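PDB 3GMV: beta-lactamase inhibitory protein BLIP-I, which probably binds and inhibits beta-lactamases, as the related inhibitor BLIP does. Local coordinates for residues I11-T16 with G61-K66; M15-V20 with F55-E60; K75-K80 with A129-F134. All blocks are in the same frame, centred on the assembly; numbering follows the deposited sequence.

Contact 1: I11-T16 with G61-K66; sequences IQFGMT and GELWSK. With TAM (tris(hydroxyethyl)aminomethane), chain B.
Lys66 NZ donates to Ile11 O at 2.8 Å and also to Tyr8 O, so two carbonyls grip the ammonium group at the end of helix 5-10. It approaches Ile11 O from 25° outside the carbonyl plane. The lysine's aliphatic part lies over one face of the Phe13 ring, with CD 4.2 Å from the centroid in a CH-pi contact. Two backbone bonds join loop to strand. Gly14 N reaches a lone pair of Leu63 O at 2.9 Å, and Leu63 N donates to Met15 O at 2.8 Å. Gly14 follows Phe13 in the type II turn Gln12-Met15, at a positive phi, where a CB would collide with the carbonyl O of Phe13. Leu63 points toward the loop, CG anti to its backbone N (chi1 -177°), and its CD2 touches Ile11 CG2 at a tight 3.4 Å. The same CD2 lies 3.3 Å from Gln12 O. Trp64 points away from the loop, and the amine nitrogen of the bound tris compound lies over the centre of one face of its indole. A classic beta bulge sets Trp64 and Ser65 opposite Ser56 of strand 52-57. The loop links helices 5-10 and 17-24 to strand 63-69, between strands 52-57 and 105-111.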
loop_
_atom_site.group_PDB
_atom_site.type_symbol
_atom_site.label_atom_id
_atom_site.label_comp_id
_atom_site.label_asym_id
_atom_site.label_seq_id
_atom_site.Cartn_x
_atom_site.Cartn_y
_atom_site.Cartn_z
ATOM N N ILE A 11 -1.028 -10.207 8.248
ATOM C CA ILE A 11 -1.700 -9.164 9.050
ATOM C C ILE A 11 -3.009 -8.809 8.347
ATOM O O ILE A 11 -3.007 -8.575 7.136
ATOM C CB ILE A 11 -0.784 -7.939 9.230
ATOM C CG1 ILE A 11 0.307 -8.321 10.243
ATOM C CG2 ILE A 11 -1.558 -6.729 9.774
ATOM C CD1 ILE A 11 1.578 -7.434 10.197
ATOM N N GLN A 12 -4.112 -8.804 9.106
ATOM C CA GLN A 12 -5.441 -8.706 8.538
ATOM C C GLN A 12 -6.313 -7.682 9.246
ATOM O O GLN A 12 -6.188 -7.463 10.463
ATOM C CB GLN A 12 -6.124 -10.085 8.622
ATOM C CG GLN A 12 -5.535 -11.065 7.580
ATOM C CD GLN A 12 -5.936 -12.473 7.802
ATOM O OE1 GLN A 12 -5.092 -13.319 8.176
ATOM N NE2 GLN A 12 -7.201 -12.771 7.572
ATOM N N PHE A 13 -7.233 -7.083 8.502
ATOM C CA PHE A 13 -8.087 -6.066 9.125
ATOM C C PHE A 13 -8.884 -6.649 10.288
ATOM O O PHE A 13 -9.363 -7.810 10.238
ATOM C CB PHE A 13 -9.001 -5.422 8.080
ATOM C CG PHE A 13 -8.212 -4.709 7.006
ATOM C CD1 PHE A 13 -7.527 -3.524 7.295
ATOM C CD2 PHE A 13 -8.086 -5.276 5.748
ATOM C CE1 PHE A 13 -6.754 -2.902 6.325
ATOM C CE2 PHE A 13 -7.306 -4.649 4.771
ATOM C CZ PHE A 13 -6.650 -3.472 5.063
ATOM N N GLY A 14 -9.004 -5.842 11.340
ATOM C CA GLY A 14 -9.695 -6.258 12.561
ATOM C C GLY A 14 -8.758 -6.795 13.634
ATOM O O GLY A 14 -9.137 -6.857 14.825
ATOM N N MET A 15 -7.553 -7.236 13.243
ATOM C CA MET A 15 -6.619 -7.739 14.256
ATOM C C MET A 15 -6.300 -6.698 15.318
ATOM O O MET A 15 -6.286 -5.484 15.059
ATOM C CB MET A 15 -5.301 -8.242 13.665
ATOM C CG MET A 15 -5.422 -9.517 12.880
ATOM S SD MET A 15 -3.810 -10.046 12.332
ATOM C CE MET A 15 -4.148 -11.764 11.818
ATOM N N THR A 16 -5.999 -7.173 16.513
ATOM C CA THR A 16 -5.616 -6.235 17.571
ATOM C C THR A 16 -4.191 -5.694 17.376
ATOM O O THR A 16 -3.375 -6.257 16.631
ATOM C CB THR A 16 -5.662 -6.878 18.967
ATOM O OG1 THR A 16 -4.642 -7.876 19.080
ATOM C CG2 THR A 16 -7.038 -7.511 19.255
ATOM N N GLY A 61 -8.988 -0.490 19.036
ATOM C CA GLY A 61 -7.695 -1.197 18.976
ATOM C C GLY A 61 -7.576 -2.175 17.820
ATOM O O GLY A 61 -6.697 -3.038 17.832
ATOM N N GLU A 62 -8.435 -2.022 16.810
ATOM C CA GLU A 62 -8.529 -2.988 15.701
ATOM C C GLU A 62 -7.939 -2.399 14.422
ATOM O O GLU A 62 -8.152 -1.227 14.125
ATOM C CB GLU A 62 -9.988 -3.368 15.456
ATOM C CG GLU A 62 -10.577 -4.123 16.641
ATOM C CD GLU A 62 -12.062 -4.421 16.507
ATOM O OE1 GLU A 62 -12.681 -4.071 15.483
ATOM O OE2 GLU A 62 -12.612 -5.050 17.440
ATOM N N LEU A 63 -7.226 -3.230 13.648
ATOM C CA LEU A 63 -6.542 -2.736 12.431
ATOM C C LEU A 63 -7.548 -2.286 11.379
ATOM O O LEU A 63 -8.393 -3.078 10.946
ATOM C CB LEU A 63 -5.715 -3.910 11.847
ATOM C CG LEU A 63 -4.891 -3.555 10.637
ATOM C CD1 LEU A 63 -3.718 -2.688 11.173
ATOM C CD2 LEU A 63 -4.352 -4.784 9.894
ATOM N N TRP A 64 -7.468 -1.031 10.935
ATOM C CA TRP A 64 -8.326 -0.586 9.842
ATOM C C TRP A 64 -7.490 -0.204 8.616
ATOM O O TRP A 64 -8.037 -0.032 7.522
ATOM C CB TRP A 64 -9.194 0.627 10.279
ATOM C CG TRP A 64 -8.395 1.861 10.539
ATOM C CD1 TRP A 64 -7.782 2.209 11.719
ATOM C CD2 TRP A 64 -8.087 2.905 9.611
ATOM N NE1 TRP A 64 -7.109 3.394 11.578
ATOM C CE2 TRP A 64 -7.280 3.847 10.294
ATOM C CE3 TRP A 64 -8.408 3.135 8.270
ATOM C CZ2 TRP A 64 -6.775 4.998 9.679
ATOM C CZ3 TRP A 64 -7.914 4.310 7.658
ATOM C CH2 TRP A 64 -7.110 5.210 8.365
ATOM N N SER A 65 -6.178 -0.042 8.781
ATOM C CA SER A 65 -5.365 0.457 7.671
ATOM C C SER A 65 -4.005 -0.259 7.588
ATOM O O SER A 65 -3.318 -0.392 8.593
ATOM C CB SER A 65 -5.108 1.953 7.859
ATOM O OG SER A 65 -4.267 2.436 6.808
ATOM N N LYS A 66 -3.642 -0.684 6.377
ATOM C CA LYS A 66 -2.317 -1.171 6.067
ATOM C C LYS A 66 -1.727 -0.317 4.969
ATOM O O LYS A 66 -2.414 -0.015 3.986
ATOM C CB LYS A 66 -2.391 -2.618 5.541
ATOM C CG LYS A 66 -2.967 -3.601 6.564
ATOM C CD LYS A 66 -3.287 -4.989 5.984
ATOM C CE LYS A 66 -2.059 -5.683 5.445
ATOM N NZ LYS A 66 -2.453 -7.016 4.894
HETATM C C TAM B . -10.626 6.203 11.362
HETATM C C1 TAM B . -10.027 7.154 10.348
HETATM C C2 TAM B . -12.131 6.428 11.494
HETATM C C3 TAM B . -9.949 6.402 12.702
HETATM C C4 TAM B . -10.511 6.817 8.947
HETATM C C5 TAM B . -12.773 6.793 10.158
HETATM C C6 TAM B . -10.290 5.273 13.670
HETATM N N TAM B . -10.380 4.838 10.919
HETATM O O4 TAM B . -9.871 7.714 8.021
HETATM O O5 TAM B . -13.363 8.107 10.229
HETATM O O6 TAM B . -11.281 4.412 13.100
#

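Contact 2: M15-V20 with F55-E60; sequences MTFDEV and FSFTDE. With TAM (tris(hydroxyethyl)aminomethane), chain B.
Phe57 faces the first turn of helix 17-24 and has more surface buried here than any other residue, followed by Val20 and Phe17. Its ring packs against the start of the helix. Phe17 CB sits above the centre of one face, 4.3 Å from the centroid and only 11° off the ring normal, a CH-pi contact. The backbone comes close as well, with Phe17 CA 3.5 Å from Phe57 CE2. Phe17 CG is anti to the backbone N (chi1 -179°), and from there the ring runs across Phe57 rather than lying flat on it. The two rings meet obliquely, their planes at 51°, and touch where Phe17 CD2 comes within 3.8 Å of Phe57 CE1.

Val20, one turn further on, approaches Phe57 tip to tip. Its CB lies near the ring plane at the edge, 3.8 Å from Phe57 CZ, while CG2 packs against the same end of the ring. The other methyl serves a second aromatic: CG1, anti to the backbone N, rests over a face of Phe55, 4.2 Å from its centroid. One valine therefore spans two residues that point the same way from strand 52-57. Ile40 of the neighbouring strand 40-43 touches Phe17, Val20 and Phe57, and Leu63 flanks both strand phenylalanines, extending the apolar layer.

Thr16 and Glu19 fix the helix start as a capping box. Glu19 N donates to Thr16 OG1 at 3.0 Å, and Thr16 N returns a bond to Glu19 OE1 at 3.1 Å. After the strand, Thr58 OG1 accepts from Glu60 N in an ST turn, while its CG2 lies near the bound tris compound. The result is an antiparallel sheet covered on one face by a helix, the layering of the two-layer alpha/beta sandwich of this protein.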
loop_
_atom_site.group_PDB
_atom_site.type_symbol
_atom_site.label_atom_id
_atom_site.label_comp_id
_atom_site.label_asym_id
_atom_site.label_seq_id
_atom_site.Cartn_x
_atom_site.Cartn_y
_atom_site.Cartn_z
ATOM N N MET A 15 -7.553 -7.236 13.243
ATOM C CA MET A 15 -6.619 -7.739 14.256
ATOM C C MET A 15 -6.300 -6.698 15.318
ATOM O O MET A 15 -6.286 -5.484 15.059
ATOM C CB MET A 15 -5.301 -8.242 13.665
ATOM C CG MET A 15 -5.422 -9.517 12.880
ATOM S SD MET A 15 -3.810 -10.046 12.332
ATOM C CE MET A 15 -4.148 -11.764 11.818
ATOM N N THR A 16 -5.999 -7.173 16.513
ATOM C CA THR A 16 -5.616 -6.235 17.571
ATOM C C THR A 16 -4.191 -5.694 17.376
ATOM O O THR A 16 -3.375 -6.257 16.631
ATOM C CB THR A 16 -5.662 -6.878 18.967
ATOM O OG1 THR A 16 -4.642 -7.876 19.080
ATOM C CG2 THR A 16 -7.038 -7.511 19.255
ATOM N N PHE A 17 -3.898 -4.594 18.068
ATOM C CA PHE A 17 -2.546 -4.075 18.126
ATOM C C PHE A 17 -1.545 -5.176 18.507
ATOM O O PHE A 17 -0.492 -5.309 17.882
ATOM C CB PHE A 17 -2.493 -2.923 19.163
ATOM C CG PHE A 17 -1.128 -2.281 19.290
ATOM C CD1 PHE A 17 -0.141 -2.870 20.081
ATOM C CD2 PHE A 17 -0.854 -1.069 18.653
ATOM C CE1 PHE A 17 1.111 -2.308 20.203
ATOM C CE2 PHE A 17 0.410 -0.464 18.801
ATOM C CZ PHE A 17 1.380 -1.073 19.578
ATOM N N ASP A 18 -1.846 -5.940 19.552
ATOM C CA ASP A 18 -0.897 -6.950 20.014
ATOM C C ASP A 18 -0.697 -8.027 18.950
ATOM O O ASP A 18 0.430 -8.508 18.744
ATOM C CB ASP A 18 -1.356 -7.586 21.331
ATOM C CG ASP A 18 -1.167 -6.642 22.518
ATOM O OD1 ASP A 18 -0.343 -5.707 22.378
ATOM O OD2 ASP A 18 -1.867 -6.839 23.544
ATOM N N GLU A 19 -1.787 -8.404 18.267
ATOM C CA GLU A 19 -1.685 -9.433 17.233
ATOM C C GLU A 19 -0.779 -8.960 16.099
ATOM O O GLU A 19 0.063 -9.702 15.585
ATOM C CB GLU A 19 -3.078 -9.815 16.688
ATOM C CG GLU A 19 -3.729 -10.831 17.638
ATOM C CD GLU A 19 -5.205 -11.051 17.363
ATOM O OE1 GLU A 19 -5.844 -10.218 16.697
ATOM O OE2 GLU A 19 -5.713 -12.099 17.794
ATOM N N VAL A 20 -0.985 -7.724 15.677
ATOM C CA VAL A 20 -0.179 -7.179 14.610
ATOM C C VAL A 20 1.286 -7.014 15.016
ATOM O O VAL A 20 2.185 -7.336 14.242
ATOM C CB VAL A 20 -0.769 -5.813 14.144
ATOM C CG1 VAL A 20 0.177 -5.192 13.121
ATOM C CG2 VAL A 20 -2.158 -6.048 13.523
ATOM N N PHE A 55 0.749 0.248 10.145
ATOM C CA PHE A 55 -0.538 -0.308 10.531
ATOM C C PHE A 55 -1.203 0.656 11.499
ATOM O O PHE A 55 -0.586 1.060 12.488
ATOM C CB PHE A 55 -0.278 -1.661 11.225
ATOM C CG PHE A 55 0.531 -2.560 10.380
ATOM C CD1 PHE A 55 -0.043 -3.150 9.255
ATOM C CD2 PHE A 55 1.892 -2.703 10.602
ATOM C CE1 PHE A 55 0.723 -3.961 8.407
ATOM C CE2 PHE A 55 2.672 -3.525 9.774
ATOM C CZ PHE A 55 2.104 -4.153 8.663
ATOM N N SER A 56 -2.460 0.997 11.242
ATOM C CA SER A 56 -3.177 1.922 12.131
ATOM C C SER A 56 -4.438 1.288 12.655
ATOM O O SER A 56 -5.023 0.406 11.992
ATOM C CB SER A 56 -3.488 3.234 11.419
ATOM O OG SER A 56 -2.259 3.900 11.121
ATOM N N PHE A 57 -4.832 1.722 13.851
ATOM C CA PHE A 57 -5.885 1.062 14.637
ATOM C C PHE A 57 -7.045 1.979 15.003
ATOM O O PHE A 57 -6.852 3.155 15.190
ATOM C CB PHE A 57 -5.260 0.496 15.909
ATOM C CG PHE A 57 -4.197 -0.509 15.607
ATOM C CD1 PHE A 57 -2.883 -0.109 15.360
ATOM C CD2 PHE A 57 -4.546 -1.827 15.417
ATOM C CE1 PHE A 57 -1.910 -1.041 15.017
ATOM C CE2 PHE A 57 -3.576 -2.779 15.090
ATOM C CZ PHE A 57 -2.278 -2.399 14.875
ATOM N N THR A 58 -8.252 1.421 15.126
ATOM C CA THR A 58 -9.399 2.229 15.550
ATOM C C THR A 58 -9.306 2.507 17.061
ATOM O O THR A 58 -8.452 1.986 17.787
ATOM C CB THR A 58 -10.722 1.482 15.313
ATOM O OG1 THR A 58 -10.694 0.326 16.145
ATOM C CG2 THR A 58 -10.886 1.041 13.861
ATOM N N ASP A 59 -10.224 3.321 17.556
ATOM C CA ASP A 59 -10.281 3.612 18.970
ATOM C C ASP A 59 -10.564 2.354 19.815
ATOM O O ASP A 59 -10.307 2.343 21.022
ATOM C CB ASP A 59 -11.340 4.693 19.242
ATOM C CG ASP A 59 -10.940 6.060 18.690
ATOM O OD1 ASP A 59 -9.739 6.316 18.418
ATOM O OD2 ASP A 59 -11.848 6.904 18.526
ATOM N N GLU A 60 -11.049 1.294 19.175
ATOM C CA GLU A 60 -11.245 -0.001 19.844
ATOM C C GLU A 60 -10.039 -0.958 19.698
ATOM O O GLU A 60 -10.037 -2.067 20.245
ATOM C CB GLU A 60 -12.556 -0.651 19.373
ATOM C CG GLU A 60 -13.801 0.044 19.889
ATOM C CD GLU A 60 -13.979 1.452 19.332
ATOM O OE1 GLU A 60 -13.755 1.651 18.112
ATOM O OE2 GLU A 60 -14.346 2.368 20.119
HETATM C C TAM B . -10.626 6.203 11.362
HETATM C C1 TAM B . -10.027 7.154 10.348
HETATM C C2 TAM B . -12.131 6.428 11.494
HETATM C C3 TAM B . -9.949 6.402 12.702
HETATM C C4 TAM B . -10.511 6.817 8.947
HETATM C C5 TAM B . -12.773 6.793 10.158
HETATM C C6 TAM B . -10.290 5.273 13.670
HETATM N N TAM B . -10.380 4.838 10.919
HETATM O O4 TAM B . -9.871 7.714 8.021
HETATM O O5 TAM B . -13.363 8.107 10.229
HETATM O O6 TAM B . -11.281 4.412 13.100
#

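Contact 3: K75-K80 with A129-F134; sequences KTPSVK and AATGLF
Ala129 meets Val79 with its methyl group: CB lies 3.4 Å from Val79 O and 4.1 Å from Val79 CG1. That valine methyl occupies the position between the backbone N and the carbonyl carbon (chi1 63°), where it also packs against the N and CA of Ala129. The carbonyl of Ala129 is joined to the other segment through water. A single water molecule donates to Ala129 O at 2.9 Å and to Val79 O at 2.8 Å, and accepts from Lys80 NZ at 2.8 Å. The lysine tail curls back to reach it: CG leaves beside the backbone N, and a bend at chi2 (-58°) turns CD. Pro136 and Leu155 also touch the Ala129 side chain.

Ala130 presents its backbone to the partner segment, its methyl pointing away. The ring of Pro77 is laid against the backbone of Ala130, with Pro77 CB 3.6 Å from Ala130 N and equally close to Ala130 C. Thr131 then contributes only its methyl, CG2 standing 3.9 Å from Pro77 CG as the two side chains pass obliquely. Beyond Thr131 the chain turns away through Gly132, and Phe134 finds an edge-to-face partner in Tyr49.

The facing loop has bonds of its own. Ser78 OG donates to Thr76 O at 2.9 Å, from above the carbonyl plane, and Ser78 N is held by Ser104 OG. Lys80 is the N-cap residue of helix 81-84. Two loops are thus brought together, one leading from strand 63-69 into that helix, the other joining strands 122-128 and 137-143. Their direct contact is van der Waals in kind and modest in area, with small apolar groups set against backbone, whereas the polar link runs through the water, which donates to two carbonyl oxygens, one from each loop, and is itself held by Lys80 NZ.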
loop_
_atom_site.group_PDB
_atom_site.type_symbol
_atom_site.label_atom_id
_atom_site.label_comp_id
_atom_site.label_asym_id
_atom_site.label_seq_id
_atom_site.Cartn_x
_atom_site.Cartn_y
_atom_site.Cartn_z
ATOM N N LYS A 75 5.875 -6.877 -11.429
ATOM C CA LYS A 75 6.261 -8.011 -12.263
ATOM C C LYS A 75 6.870 -7.538 -13.565
ATOM O O LYS A 75 7.962 -8.006 -13.971
ATOM C CB LYS A 75 5.071 -8.913 -12.541
ATOM C CG LYS A 75 5.321 -9.977 -13.619
ATOM C CD LYS A 75 4.247 -11.069 -13.626
ATOM C CE LYS A 75 4.166 -11.731 -15.018
ATOM N NZ LYS A 75 3.017 -12.658 -15.182
ATOM N N THR A 76 6.180 -6.583 -14.183
ATOM C CA THR A 76 6.594 -6.008 -15.465
ATOM C C THR A 76 6.452 -4.499 -15.467
ATOM O O THR A 76 5.444 -3.975 -15.961
ATOM C CB THR A 76 5.757 -6.588 -16.588
ATOM O OG1 THR A 76 5.680 -8.016 -16.422
ATOM C CG2 THR A 76 6.362 -6.240 -17.972
ATOM N N PRO A 77 7.450 -3.784 -14.916
ATOM C CA PRO A 77 7.406 -2.321 -14.928
ATOM C C PRO A 77 7.365 -1.817 -16.376
ATOM O O PRO A 77 8.306 -2.035 -17.146
ATOM C CB PRO A 77 8.736 -1.904 -14.295
ATOM C CG PRO A 77 9.322 -3.162 -13.677
ATOM C CD PRO A 77 8.693 -4.325 -14.334
ATOM N N SER A 78 6.302 -1.133 -16.749
ATOM C CA SER A 78 6.093 -0.832 -18.145
ATOM C C SER A 78 5.077 0.257 -18.386
ATOM O O SER A 78 4.723 0.553 -19.547
ATOM C CB SER A 78 5.634 -2.091 -18.856
ATOM O OG SER A 78 4.427 -2.572 -18.319
ATOM N N VAL A 79 4.569 0.867 -17.316
ATOM C CA VAL A 79 3.527 1.875 -17.535
ATOM C C VAL A 79 4.086 3.095 -18.281
ATOM O O VAL A 79 5.248 3.504 -18.060
ATOM C CB VAL A 79 2.838 2.275 -16.196
ATOM C CG1 VAL A 79 3.878 2.947 -15.219
ATOM C CG2 VAL A 79 1.632 3.191 -16.439
ATOM N N LYS A 80 3.269 3.636 -19.194
ATOM C CA LYS A 80 3.624 4.754 -20.056
ATOM C C LYS A 80 2.684 5.922 -19.810
ATOM O O LYS A 80 1.560 5.732 -19.339
ATOM C CB LYS A 80 3.455 4.337 -21.536
ATOM C CG LYS A 80 4.354 3.200 -21.990
ATOM C CD LYS A 80 5.860 3.496 -21.792
ATOM C CE LYS A 80 6.686 2.228 -22.092
ATOM N NZ LYS A 80 8.096 2.471 -21.639
ATOM N N ALA A 129 7.399 2.586 -13.802
ATOM C CA ALA A 129 7.695 2.514 -15.218
ATOM C C ALA A 129 8.998 1.749 -15.491
ATOM O O ALA A 129 9.269 1.379 -16.642
ATOM C CB ALA A 129 7.779 3.935 -15.825
ATOM N N ALA A 130 9.794 1.518 -14.451
ATOM C CA ALA A 130 11.103 0.868 -14.633
ATOM C C ALA A 130 11.558 0.199 -13.344
ATOM O O ALA A 130 10.982 0.415 -12.290
ATOM C CB ALA A 130 12.148 1.903 -15.101
ATOM N N THR A 131 12.544 -0.690 -13.435
ATOM C CA THR A 131 13.131 -1.248 -12.214
ATOM C C THR A 131 13.970 -0.197 -11.503
ATOM O O THR A 131 14.206 0.901 -12.032
ATOM C CB THR A 131 14.022 -2.416 -12.564
ATOM O OG1 THR A 131 14.992 -1.962 -13.522
ATOM C CG2 THR A 131 13.199 -3.536 -13.168
ATOM N N GLY A 132 14.406 -0.512 -10.284
ATOM C CA GLY A 132 15.372 0.317 -9.590
ATOM C C GLY A 132 14.743 1.301 -8.642
ATOM O O GLY A 132 13.525 1.254 -8.402
ATOM N N LEU A 133 15.566 2.212 -8.125
ATOM C CA LEU A 133 15.122 3.204 -7.150
ATOM C C LEU A 133 14.507 4.412 -7.836
ATOM O O LEU A 133 15.014 4.898 -8.865
ATOM C CB LEU A 133 16.292 3.696 -6.286
ATOM C CG LEU A 133 16.838 2.801 -5.172
ATOM C CD1 LEU A 133 18.051 3.496 -4.510
ATOM C CD2 LEU A 133 15.765 2.526 -4.135
ATOM N N PHE A 134 13.442 4.916 -7.232
ATOM C CA PHE A 134 12.808 6.137 -7.672
ATOM C C PHE A 134 12.586 6.179 -9.170
ATOM O O PHE A 134 12.937 7.138 -9.814
ATOM C CB PHE A 134 13.589 7.350 -7.151
ATOM C CG PHE A 134 13.499 7.491 -5.650
ATOM C CD1 PHE A 134 12.275 7.808 -5.050
ATOM C CD2 PHE A 134 14.596 7.249 -4.837
ATOM C CE1 PHE A 134 12.155 7.927 -3.664
ATOM C CE2 PHE A 134 14.486 7.355 -3.450
ATOM C CZ PHE A 134 13.271 7.696 -2.866
HETATM O O HOH W 1 7.569 2.121 -18.871
#

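Overall arrangement
Contacts 1 and 2 form one continuous region. They share Met15 and Thr16, and their strands, 63-69 and 52-57, are neighbours in the antiparallel sheet; both touch the tris compound. Both are partly buried but differ in chemistry: 11-16 with 61-66 combines backbone and lysine hydrogen bonds with apolar packing, while 15-20 with 55-60 meets by packing, mainly of aromatic and aliphatic side chains, without hydrogen bonds between the segments. Contact 3 lies on the opposite side of the chain's centre, its centre about 30 Å from that of contact 1 and about 33 Å from that of contact 2. There two surface loops meet, with no strand or helix in either segment, and water mediates the polar link.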